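Local coordinates for protein tyrosine--tRNA ligase (PDB 2CYA) that probably catalyses the ATP-dependent activation of tyrosine and its transfer to the acceptor end of its cognate tRNA, as a homodimer, at residues Leu167-Asp172 with Lys189-Ala194. Sequence-based numbering, arbitrary orientation.
Sequences LMQVSD and KAHMLA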
# COMPACT_ATOMS: atom_id res chain seq x y z
N LEU A 167 7.62 -2.19 -1.63
CA LEU A 167 6.55 -3.18 -1.77
C LEU A 167 6.06 -3.13 -3.22
O LEU A 167 5.86 -4.16 -3.85
CB LEU A 167 5.41 -2.84 -0.79
CG LEU A 167 5.28 -3.57 0.56
CD1 LEU A 167 6.59 -4.14 1.02
CD2 LEU A 167 4.67 -2.61 1.61
N MET A 168 5.89 -1.92 -3.73
CA MET A 168 5.44 -1.73 -5.11
C MET A 168 6.52 -2.15 -6.11
O MET A 168 6.22 -2.71 -7.16
CB MET A 168 5.07 -0.27 -5.36
CG MET A 168 3.70 0.12 -4.77
SD MET A 168 3.37 1.87 -4.96
CE MET A 168 3.25 1.97 -6.80
N GLN A 169 7.78 -1.87 -5.77
CA GLN A 169 8.89 -2.23 -6.65
C GLN A 169 8.91 -3.74 -6.84
O GLN A 169 8.91 -4.23 -7.97
CB GLN A 169 10.22 -1.73 -6.06
CG GLN A 169 11.40 -1.91 -7.01
CD GLN A 169 12.52 -0.89 -6.78
OE1 GLN A 169 12.54 -0.19 -5.76
NE2 GLN A 169 13.44 -0.80 -7.73
N VAL A 170 8.88 -4.48 -5.74
CA VAL A 170 8.86 -5.94 -5.80
C VAL A 170 7.60 -6.43 -6.54
O VAL A 170 7.66 -7.37 -7.35
CB VAL A 170 8.87 -6.55 -4.37
CG1 VAL A 170 8.69 -8.05 -4.43
CG2 VAL A 170 10.18 -6.20 -3.67
N SER A 171 6.46 -5.80 -6.28
CA SER A 171 5.24 -6.23 -6.93
C SER A 171 5.26 -5.98 -8.43
O SER A 171 4.62 -6.71 -9.18
CB SER A 171 4.02 -5.54 -6.30
OG SER A 171 3.91 -5.90 -4.94
N ASP A 172 5.96 -4.93 -8.86
CA ASP A 172 6.09 -4.62 -10.29
C ASP A 172 6.76 -5.81 -10.97
O ASP A 172 6.34 -6.25 -12.04
CB ASP A 172 6.97 -3.39 -10.52
CG ASP A 172 6.34 -2.09 -10.05
OD1 ASP A 172 5.10 -2.03 -9.90
OD2 ASP A 172 7.09 -1.12 -9.84
N LYS A 189 18.81 -3.23 -2.98
CA LYS A 189 18.04 -3.61 -1.81
C LYS A 189 16.62 -4.05 -2.16
O LYS A 189 16.14 -5.05 -1.63
CB LYS A 189 18.03 -2.46 -0.80
CG LYS A 189 19.33 -2.37 0.01
CD LYS A 189 19.26 -1.22 1.01
CE LYS A 189 20.46 -1.22 1.95
NZ LYS A 189 20.44 -0.05 2.88
N ALA A 190 15.96 -3.35 -3.07
CA ALA A 190 14.61 -3.75 -3.45
C ALA A 190 14.68 -5.12 -4.12
O ALA A 190 13.82 -5.98 -3.89
CB ALA A 190 14.01 -2.74 -4.41
N HIS A 191 15.70 -5.34 -4.94
CA HIS A 191 15.84 -6.61 -5.63
C HIS A 191 16.10 -7.79 -4.69
O HIS A 191 15.61 -8.89 -4.94
CB HIS A 191 16.93 -6.52 -6.70
CG HIS A 191 16.57 -5.62 -7.84
ND1 HIS A 191 17.48 -5.24 -8.81
CD2 HIS A 191 15.40 -5.02 -8.17
CE1 HIS A 191 16.88 -4.44 -9.67
NE2 HIS A 191 15.62 -4.29 -9.31
N MET A 192 16.85 -7.56 -3.62
CA MET A 192 17.11 -8.62 -2.66
C MET A 192 15.82 -8.98 -1.93
O MET A 192 15.57 -10.14 -1.64
CB MET A 192 18.18 -8.21 -1.63
CG MET A 192 19.57 -8.02 -2.26
SD MET A 192 20.05 -9.45 -3.29
CE MET A 192 20.71 -10.53 -2.00
N LEU A 193 15.01 -7.98 -1.63
CA LEU A 193 13.73 -8.23 -0.97
C LEU A 193 12.86 -9.07 -1.90
O LEU A 193 12.15 -9.97 -1.46
CB LEU A 193 13.03 -6.90 -0.68
CG LEU A 193 11.62 -7.02 -0.10
CD1 LEU A 193 11.66 -7.85 1.19
CD2 LEU A 193 11.05 -5.63 0.14
N ALA A 194 12.90 -8.76 -3.20
CA ALA A 194 12.07 -9.52 -4.15
C ALA A 194 12.52 -10.98 -4.16
O ALA A 194 11.69 -11.90 -4.13
CB ALA A 194 12.19 -8.94 -5.56
O HOH W 1 13.51 -2.67 -10.25
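Val170 meets Ala190, Leu193 and Ala194 as a small branched side chain set among the residues of a neighbouring helix, a worked example of helix packing in which the alanines of 189-194 take a valine against their backbone. The segment axes pass 9.0 Å apart at -62°. Both methyls of Val170 touch Ala194. CG1, anti to the backbone N (chi1 173°), lies 3.7 Å from Ala194 CA, while CG2 additionally rests against the carbonyl O of Ala190 and 3.9 Å from Leu193 CG. Beside this apolar patch, Gln169 runs out extended and lays its amide against the methyl of Ala190, with OE1 3.2 Å from Ala190 CB. The amide nitrogen NE2 donates to a water 3.1 Å away, which sits in the ring plane of His191, 2.8 Å from its NE2. Gln187 OE1 also bonds Gln169 NE2, while His210 bonds the other ring nitrogen of His191, so the amide nitrogen and the imidazole each have a second partner. Gln169 and Asp172 are predicted to bind L-tyrosine, as are Tyr165 and Gln187 nearby. A leucine in place of Gln169 would probably leave the water and Gln187 without their amide donor. In the class I catalytic domain, the contact joins helix 161-175 to helix 188-198, with strand 180-184 of the central sheet between them in sequence; helices 75-80 and 124-135 pack against the first, and helix 139-143 touches both.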